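Local coordinates for beta-ketoacyl-[acyl-carrier-protein] synthase FabY (Pseudomonas aeruginosa, PDB 4CW4), which catalyses the condensation of acetyl-CoA with malonyl-ACP into acetoacetyl-ACP, the primer with which fatty acid synthesis begins, at residues A[7-12]-A[386-391]; A[289-294]-A[541-546]; A[311-316]-A[365-370]. One frame throughout, in Å; residues are numbered along the deposited sequence. Where two conformers were deposited one is given.

Along the chain the segments come in the order 7-12, 289-294, 311-316, 365-370, 386-391 and 541-546, so interaction 3 is nested inside the loops closed by interactions 1 and 2, while those two interleave. Their centres lie about 15 to 21 Å apart. Strands 387-394 and 543-550, of interactions 1 and 2, are sheet neighbours, as are 10-19 and 366-374, of 1 and 3. Helix 288-301 links all three: Leu293 packs on Val389, and Phe289 and Asn292 meet Gly311 and Asn312. Interactions 1 and 2 also touch the second subunit. Together they tie the buried helix behind the presumed nucleophile Cys286 to strands of both halves of the ketosynthase.

Interaction 1 (A[7-12]-A[386-391]); sequences SRLPVI and HGAVTD
Pro10 O takes one hydrogen bond, from the backbone N-H of Val389, with a bent CA-H...O contact from Ala388 as a weak second. The N-H lies in the carbonyl plane, with Val389 N 3.0 Å from Pro10 O, and Ala388 CA stands 3.3 Å from the same Pro10 O. Two further backbone bonds continue the antiparallel pairing. Ile12 N gives a nearly straight bond of 2.9 Å to Gly387 O, although it stands 34° above that carbonyl plane. His386 N then closes on Ile12 O at 2.8 Å, almost along the C=O axis and with an N-H...O angle of 175°. Val389 O is less fortunate: it is buried with no polar partner in the model, and the Pro10 ring lies against it, with Pro10 CG 3.4 Å from Val389 O.

Val11 and Ala388 form the non-hydrogen-bonded pair and share one face. On that side Leu9, with CG anti to its backbone N (chi1 179°), splits its branches: Leu9 CD2 reaches Ala388 CB at 4.1 Å, while Leu9 CD1 runs beside Thr390 CG2 at 3.8 Å. Ile12 goes to the other face, where its extended outer arm brings Ile12 CD1 obliquely across to Val389 CG2, 3.9 Å away. Helix 288-301 packs under Pro10 and Val389 through Ile300 and Leu293. Farther along, Asp391 forms a salt bridge with Arg633 of the second subunit, and Phe634 of that subunit packs on Leu9 and Thr390.

Strand 10-19 also pairs with 366-374, and strand 387-394 with 543-550. The contact therefore stitches a strand of the N-terminal half to one of the C-terminal half, where the two sheet layers of the thiolase fold come together beside the dimer interface.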
loop_
_atom_site.group_PDB
_atom_site.type_symbol
_atom_site.label_atom_id
_atom_site.label_comp_id
_atom_site.label_asym_id
_atom_site.label_seq_id
_atom_site.Cartn_x
_atom_site.Cartn_y
_atom_site.Cartn_z
ATOM N N SER A 7 15.937 -18.913 -16.813
ATOM C CA SER A 7 14.624 -18.586 -16.244
ATOM C C SER A 7 13.503 -18.351 -17.266
ATOM O O SER A 7 13.732 -18.021 -18.428
ATOM C CB SER A 7 14.731 -17.334 -15.361
ATOM O OG SER A 7 15.556 -17.581 -14.236
ATOM N N ARG A 8 12.276 -18.512 -16.794
ATOM C CA ARG A 8 11.097 -18.152 -17.552
ATOM C C ARG A 8 11.093 -16.672 -17.878
ATOM O O ARG A 8 11.424 -15.842 -17.035
ATOM C CB ARG A 8 9.840 -18.518 -16.752
ATOM C CG ARG A 8 9.579 -20.022 -16.748
ATOM C CD ARG A 8 8.458 -20.414 -15.824
ATOM N NE ARG A 8 8.248 -21.862 -15.782
ATOM C CZ ARG A 8 7.552 -22.493 -14.842
ATOM N NH1 ARG A 8 7.047 -21.822 -13.812
ATOM N NH2 ARG A 8 7.386 -23.801 -14.915
ATOM N N LEU A 9 10.690 -16.359 -19.105
ATOM C CA LEU A 9 10.572 -14.978 -19.604
ATOM C C LEU A 9 9.144 -14.476 -19.443
ATOM O O LEU A 9 8.230 -15.121 -19.915
ATOM C CB LEU A 9 10.929 -14.912 -21.095
ATOM C CG LEU A 9 10.834 -13.538 -21.773
ATOM C CD1 LEU A 9 11.900 -12.591 -21.249
ATOM C CD2 LEU A 9 10.935 -13.642 -23.295
ATOM N N PRO A 10 8.947 -13.329 -18.771
ATOM C CA PRO A 10 7.586 -12.791 -18.682
ATOM C C PRO A 10 7.122 -12.154 -19.995
ATOM O O PRO A 10 7.718 -11.169 -20.471
ATOM C CB PRO A 10 7.715 -11.709 -17.590
ATOM C CG PRO A 10 8.953 -12.077 -16.821
ATOM C CD PRO A 10 9.864 -12.590 -17.885
ATOM N N VAL A 11 6.066 -12.704 -20.578
ATOM C CA VAL A 11 5.525 -12.138 -21.809
ATOM C C VAL A 11 4.146 -11.549 -21.536
ATOM O O VAL A 11 3.386 -12.069 -20.718
ATOM C CB VAL A 11 5.496 -13.148 -22.971
ATOM C CG1 VAL A 11 6.902 -13.581 -23.317
ATOM C CG2 VAL A 11 4.648 -14.347 -22.681
ATOM N N ILE A 12 3.855 -10.438 -22.217
ATOM C CA ILE A 12 2.587 -9.745 -22.091
ATOM C C ILE A 12 1.597 -10.365 -23.068
ATOM O O ILE A 12 1.771 -10.235 -24.280
ATOM C CB ILE A 12 2.725 -8.234 -22.379
ATOM C CG1 ILE A 12 3.771 -7.582 -21.468
ATOM C CG2 ILE A 12 1.349 -7.554 -22.249
ATOM C CD1 ILE A 12 4.173 -6.198 -21.912
ATOM N N HIS A 386 2.423 -9.290 -26.853
ATOM C CA HIS A 386 2.383 -7.858 -27.100
ATOM C C HIS A 386 3.684 -7.182 -26.697
ATOM O O HIS A 386 3.883 -5.997 -26.945
ATOM C CB HIS A 386 1.180 -7.248 -26.386
ATOM C CG HIS A 386 -0.113 -7.878 -26.788
ATOM N ND1 HIS A 386 -0.707 -7.618 -27.999
ATOM C CD2 HIS A 386 -0.909 -8.780 -26.165
ATOM C CE1 HIS A 386 -1.818 -8.329 -28.108
ATOM N NE2 HIS A 386 -1.969 -9.041 -27.008
ATOM N N GLY A 387 4.563 -7.960 -26.069
ATOM C CA GLY A 387 5.844 -7.495 -25.592
ATOM C C GLY A 387 6.348 -8.455 -24.524
ATOM O O GLY A 387 5.668 -9.422 -24.183
ATOM N N ALA A 388 7.519 -8.173 -23.972
ATOM C CA ALA A 388 8.052 -8.925 -22.829
ATOM C C ALA A 388 8.655 -7.938 -21.841
ATOM O O ALA A 388 9.106 -6.862 -22.225
ATOM C CB ALA A 388 9.102 -9.926 -23.274
ATOM N N VAL A 389 8.631 -8.275 -20.566
ATOM C CA VAL A 389 9.203 -7.409 -19.567
ATOM C C VAL A 389 10.305 -8.168 -18.831
ATOM O O VAL A 389 10.061 -9.227 -18.282
ATOM C CB VAL A 389 8.147 -6.906 -18.587
ATOM C CG1 VAL A 389 8.811 -6.050 -17.568
ATOM C CG2 VAL A 389 7.097 -6.090 -19.308
ATOM N N THR A 390 11.518 -7.620 -18.852
ATOM C CA THR A 390 12.695 -8.339 -18.379
ATOM C C THR A 390 13.221 -7.855 -17.036
ATOM O O THR A 390 13.860 -8.615 -16.326
ATOM C CB THR A 390 13.826 -8.293 -19.411
ATOM O OG1 THR A 390 14.001 -6.965 -19.871
ATOM C CG2 THR A 390 13.513 -9.186 -20.605
ATOM N N ASP A 391 12.966 -6.606 -16.678
ATOM C CA ASP A 391 13.486 -6.070 -15.436
ATOM C C ASP A 391 12.755 -4.811 -15.064
ATOM O O ASP A 391 12.319 -4.039 -15.944
ATOM C CB ASP A 391 14.966 -5.696 -15.554
ATOM C CG ASP A 391 15.921 -6.847 -15.207
ATOM O OD1 ASP A 391 15.843 -7.440 -14.093
ATOM O OD2 ASP A 391 16.758 -7.153 -16.071
#

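Interaction 2 (A[289-294]-A[541-546]); sequences FLYNLQ and GGNNAS
Helix 289-294 passes strand 543-546 with the segment axes 8.5 Å apart and their directions 59° from each other, the backbones coming nearest at Leu290 and Ala545. Ala545 points its methyl at the helix and meets two residues there. Leu290, with CG anti to the carbonyl carbon, lies alongside it: Leu290 CB is 3.7 Å from Ala545 CB, and Leu290 CD1 extends to Ala545 O at 3.6 Å. Tyr291 also touches this methyl, Tyr291 CE1 being 4.0 Å from Ala545 CB.

This is the buried helix of the thiolase fold, which follows the presumed nucleophile Cys286 and packs here on a strand of the C-terminal half. Beyond Ala545 the Tyr291 ring carries its hydroxyl to the tip of Asn543, crossing that side chain at about a right angle, with ring and amide planes 63° apart. Tyr291 OH donates a weak bond to Asn543 OD1 at 2.7 Å. The amide is turned by stronger partners at its nitrogen: Asn543 ND2 bonds to Phe540 O and to Asp266 of the second subunit. Asn543 and Cys286 are about 7 Å apart, side chain to side chain.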
loop_
_atom_site.group_PDB
_atom_site.type_symbol
_atom_site.label_atom_id
_atom_site.label_comp_id
_atom_site.label_asym_id
_atom_site.label_seq_id
_atom_site.Cartn_x
_atom_site.Cartn_y
_atom_site.Cartn_z
ATOM N N PHE A 289 3.085 1.445 -10.225
ATOM C CA PHE A 289 2.838 0.315 -11.107
ATOM C C PHE A 289 4.110 -0.480 -11.375
ATOM O O PHE A 289 4.062 -1.694 -11.431
ATOM C CB PHE A 289 2.167 0.734 -12.418
ATOM C CG PHE A 289 2.213 -0.337 -13.463
ATOM C CD1 PHE A 289 1.327 -1.396 -13.429
ATOM C CD2 PHE A 289 3.170 -0.306 -14.453
ATOM C CE1 PHE A 289 1.374 -2.375 -14.369
ATOM C CE2 PHE A 289 3.223 -1.304 -15.403
ATOM C CZ PHE A 289 2.327 -2.341 -15.359
ATOM N N LEU A 290 5.238 0.203 -11.529
ATOM C CA LEU A 290 6.492 -0.489 -11.753
ATOM C C LEU A 290 6.898 -1.310 -10.528
ATOM O O LEU A 290 7.529 -2.341 -10.677
ATOM C CB LEU A 290 7.600 0.487 -12.176
ATOM C CG LEU A 290 7.464 1.106 -13.578
ATOM C CD1 LEU A 290 8.660 2.001 -13.890
ATOM C CD2 LEU A 290 7.343 0.022 -14.626
ATOM N N TYR A 291 6.551 -0.859 -9.321
ATOM C CA TYR A 291 6.794 -1.672 -8.142
ATOM C C TYR A 291 5.983 -2.979 -8.166
ATOM O O TYR A 291 6.507 -4.060 -7.864
ATOM C CB TYR A 291 6.479 -0.876 -6.869
ATOM C CG TYR A 291 7.459 0.220 -6.477
ATOM C CD1 TYR A 291 8.019 1.075 -7.396
ATOM C CD2 TYR A 291 7.794 0.410 -5.155
ATOM C CE1 TYR A 291 8.904 2.075 -7.013
ATOM C CE2 TYR A 291 8.664 1.407 -4.764
ATOM C CZ TYR A 291 9.219 2.234 -5.701
ATOM O OH TYR A 291 10.095 3.234 -5.339
ATOM N N ASN A 292 4.719 -2.892 -8.565
ATOM C CA ASN A 292 3.910 -4.090 -8.747
ATOM C C ASN A 292 4.508 -4.956 -9.869
ATOM O O ASN A 292 4.526 -6.185 -9.790
ATOM C CB ASN A 292 2.458 -3.719 -9.093
ATOM C CG ASN A 292 1.629 -3.352 -7.880
ATOM O OD1 ASN A 292 1.869 -3.824 -6.766
ATOM N ND2 ASN A 292 0.619 -2.529 -8.109
ATOM N N LEU A 293 4.997 -4.319 -10.922
ATOM C CA LEU A 293 5.533 -5.053 -12.071
ATOM C C LEU A 293 6.830 -5.779 -11.679
ATOM O O LEU A 293 7.068 -6.891 -12.132
ATOM C CB LEU A 293 5.754 -4.128 -13.269
ATOM C CG LEU A 293 6.158 -4.771 -14.598
ATOM C CD1 LEU A 293 5.085 -5.715 -15.068
ATOM C CD2 LEU A 293 6.417 -3.709 -15.662
ATOM N N GLN A 294 7.635 -5.180 -10.802
ATOM C CA GLN A 294 8.841 -5.846 -10.342
ATOM C C GLN A 294 8.481 -7.161 -9.642
ATOM O O GLN A 294 9.115 -8.216 -9.863
ATOM C CB GLN A 294 9.653 -4.957 -9.406
ATOM C CG GLN A 294 11.031 -5.557 -9.093
ATOM C CD GLN A 294 11.790 -4.769 -8.052
ATOM O OE1 GLN A 294 11.393 -4.740 -6.883
ATOM N NE2 GLN A 294 12.873 -4.102 -8.466
ATOM N N GLY A 541 8.771 10.763 -1.821
ATOM C CA GLY A 541 9.195 9.815 -0.826
ATOM C C GLY A 541 10.448 9.103 -1.256
ATOM O O GLY A 541 10.758 8.090 -0.688
ATOM N N GLY A 542 11.173 9.612 -2.257
ATOM C CA GLY A 542 12.381 8.929 -2.691
ATOM C C GLY A 542 12.049 7.620 -3.372
ATOM O O GLY A 542 12.667 6.600 -3.111
ATOM N N ASN A 543 11.059 7.665 -4.259
ATOM C CA ASN A 543 10.638 6.505 -5.017
ATOM C C ASN A 543 10.981 6.687 -6.484
ATOM O O ASN A 543 10.577 7.664 -7.092
ATOM C CB ASN A 543 9.136 6.269 -4.793
ATOM C CG ASN A 543 8.857 5.672 -3.420
ATOM O OD1 ASN A 543 9.189 4.512 -3.163
ATOM N ND2 ASN A 543 8.282 6.460 -2.522
ATOM N N ASN A 544 11.765 5.765 -7.032
ATOM C CA ASN A 544 12.176 5.823 -8.435
ATOM C C ASN A 544 12.141 4.427 -9.008
ATOM O O ASN A 544 12.511 3.469 -8.332
ATOM C CB ASN A 544 13.609 6.353 -8.589
ATOM C CG ASN A 544 13.833 7.673 -7.877
ATOM O OD1 ASN A 544 13.540 8.748 -8.412
ATOM N ND2 ASN A 544 14.357 7.604 -6.662
ATOM N N ALA A 545 11.741 4.305 -10.269
ATOM C CA ALA A 545 11.763 3.009 -10.933
ATOM C C ALA A 545 11.927 3.173 -12.416
ATOM O O ALA A 545 11.459 4.158 -12.986
ATOM C CB ALA A 545 10.493 2.203 -10.630
ATOM N N SER A 546 12.598 2.192 -13.030
ATOM C CA SER A 546 12.677 2.116 -14.480
ATOM C C SER A 546 12.459 0.681 -14.922
ATOM O O SER A 546 13.009 -0.252 -14.328
ATOM C CB SER A 546 14.031 2.611 -14.996
ATOM O OG SER A 546 14.312 3.910 -14.528
#

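Interaction 3 (A[311-316]-A[365-370]); sequences GNSEAP and ESSQYV
The ring of Tyr369 meets the Gly311 backbone obliquely, with Tyr369 CD1 3.4 Å from Gly311 CA and the ring's far end tilted toward Asn312. Gly311 has no side chain to block this close approach, and Tyr369 OH goes on to Ser195 and Ser226. Beside it Ser367, with OG anti to its backbone N (chi1 -177°), turns its hydroxyl back on the neighbouring strand. Asn312 O is thus held by two donors: Gln368 N, 3.1 Å from Asn312 O and nearly along the C=O axis, and Ser367 OG, 3.0 Å from Asn312 O but 30° above the carbonyl plane.

Asn312 N returns a bond to Gln368 O at 3.1 Å, completing a hydrogen-bonded pair. Glu314 and Ser366 form the next, Glu314 N lying 3.0 Å from Ser366 O and Ser366 N bonding back to Glu314 O. Across the non-hydrogen-bonded pair between them, Ser313 CB packs on Ser367 OG at 3.4 Å. The Glu314 carboxylate is held by backbone N of Ile229 and Met230. The Glu314 and Cys286 side chains are about 7 Å apart. This is an antiparallel strand pair in the N-terminal half of the thiolase fold, running past the ketosynthase active site.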
loop_
_atom_site.group_PDB
_atom_site.type_symbol
_atom_site.label_atom_id
_atom_site.label_comp_id
_atom_site.label_asym_id
_atom_site.label_seq_id
_atom_site.Cartn_x
_atom_site.Cartn_y
_atom_site.Cartn_z
ATOM N N GLY A 311 -1.379 -4.396 -12.331
ATOM C CA GLY A 311 -1.934 -3.118 -12.730
ATOM C C GLY A 311 -2.191 -2.228 -11.533
ATOM O O GLY A 311 -1.597 -2.416 -10.464
ATOM N N ASN A 312 -3.087 -1.265 -11.706
ATOM C CA ASN A 312 -3.439 -0.325 -10.649
ATOM C C ASN A 312 -4.757 0.342 -11.012
ATOM O O ASN A 312 -5.207 0.299 -12.166
ATOM C CB ASN A 312 -2.352 0.746 -10.492
ATOM C CG ASN A 312 -1.168 0.285 -9.667
ATOM O OD1 ASN A 312 -0.065 0.091 -10.187
ATOM N ND2 ASN A 312 -1.383 0.116 -8.378
ATOM N N SER A 313 -5.369 0.981 -10.019
ATOM C CA SER A 313 -6.567 1.751 -10.229
ATOM C C SER A 313 -6.553 2.946 -9.294
ATOM O O SER A 313 -6.433 2.777 -8.083
ATOM C CB SER A 313 -7.804 0.930 -9.934
ATOM O OG SER A 313 -8.940 1.714 -10.269
ATOM N N GLU A 314 -6.650 4.133 -9.859
ATOM C CA GLU A 314 -6.661 5.363 -9.087
ATOM C C GLU A 314 -7.734 6.294 -9.639
ATOM O O GLU A 314 -7.789 6.558 -10.836
ATOM C CB GLU A 314 -5.297 6.058 -9.121
ATOM C CG GLU A 314 -5.106 7.069 -7.999
ATOM C CD GLU A 314 -4.362 6.510 -6.811
ATOM O OE1 GLU A 314 -3.270 5.934 -6.980
ATOM O OE2 GLU A 314 -4.842 6.693 -5.680
ATOM N N ALA A 315 -8.576 6.796 -8.738
ATOM C CA ALA A 315 -9.637 7.727 -9.069
ATOM C C ALA A 315 -9.564 8.880 -8.062
ATOM O O ALA A 315 -10.319 8.941 -7.099
ATOM C CB ALA A 315 -11.011 7.030 -9.012
ATOM N N PRO A 316 -8.613 9.799 -8.276
ATOM C CA PRO A 316 -8.305 10.836 -7.298
ATOM C C PRO A 316 -8.897 12.201 -7.626
ATOM O O PRO A 316 -8.484 13.170 -6.992
ATOM C CB PRO A 316 -6.799 10.911 -7.405
ATOM C CG PRO A 316 -6.573 10.761 -8.899
ATOM C CD PRO A 316 -7.640 9.800 -9.382
ATOM N N GLU A 365 -7.379 10.176 -13.511
ATOM C CA GLU A 365 -7.848 8.848 -13.117
ATOM C C GLU A 365 -7.546 7.828 -14.211
ATOM O O GLU A 365 -7.667 8.104 -15.403
ATOM C CB GLU A 365 -9.354 8.876 -12.858
ATOM C CG GLU A 365 -10.209 9.267 -14.055
ATOM C CD GLU A 365 -11.694 9.420 -13.748
ATOM O OE1 GLU A 365 -12.115 9.301 -12.568
ATOM O OE2 GLU A 365 -12.447 9.685 -14.699
ATOM N N SER A 366 -7.172 6.625 -13.793
ATOM C CA SER A 366 -6.869 5.547 -14.727
ATOM C C SER A 366 -6.876 4.231 -14.012
ATOM O O SER A 366 -6.447 4.143 -12.858
ATOM C CB SER A 366 -5.483 5.729 -15.326
ATOM O OG SER A 366 -5.222 4.730 -16.312
ATOM N N SER A 367 -7.355 3.200 -14.692
ATOM C CA SER A 367 -7.129 1.831 -14.238
ATOM C C SER A 367 -6.654 1.044 -15.432
ATOM O O SER A 367 -7.268 1.078 -16.493
ATOM C CB SER A 367 -8.373 1.178 -13.637
ATOM O OG SER A 367 -8.050 -0.125 -13.166
ATOM N N GLN A 368 -5.561 0.311 -15.244
ATOM C CA GLN A 368 -4.870 -0.397 -16.319
ATOM C C GLN A 368 -4.355 -1.716 -15.780
ATOM O O GLN A 368 -3.867 -1.754 -14.658
ATOM C CB GLN A 368 -3.663 0.414 -16.790
ATOM C CG GLN A 368 -3.944 1.800 -17.323
ATOM C CD GLN A 368 -4.406 1.798 -18.752
ATOM O OE1 GLN A 368 -5.147 0.913 -19.178
ATOM N NE2 GLN A 368 -3.979 2.799 -19.507
ATOM N N TYR A 369 -4.417 -2.755 -16.606
ATOM C CA TYR A 369 -3.861 -4.066 -16.282
ATOM C C TYR A 369 -3.113 -4.664 -17.465
ATOM O O TYR A 369 -3.521 -4.507 -18.614
ATOM C CB TYR A 369 -4.963 -5.042 -15.810
ATOM C CG TYR A 369 -5.474 -4.617 -14.486
ATOM C CD1 TYR A 369 -4.750 -4.892 -13.340
ATOM C CD2 TYR A 369 -6.637 -3.860 -14.377
ATOM C CE1 TYR A 369 -5.173 -4.439 -12.117
ATOM C CE2 TYR A 369 -7.062 -3.403 -13.168
ATOM C CZ TYR A 369 -6.334 -3.688 -12.042
ATOM O OH TYR A 369 -6.728 -3.227 -10.799
ATOM N N VAL A 370 -2.023 -5.363 -17.165
ATOM C CA VAL A 370 -1.409 -6.252 -18.141
ATOM C C VAL A 370 -1.513 -7.670 -17.609
ATOM O O VAL A 370 -1.516 -7.899 -16.386
ATOM C CB VAL A 370 0.080 -5.917 -18.441
ATOM C CG1 VAL A 370 0.192 -4.539 -19.127
ATOM C CG2 VAL A 370 0.945 -6.005 -17.190
#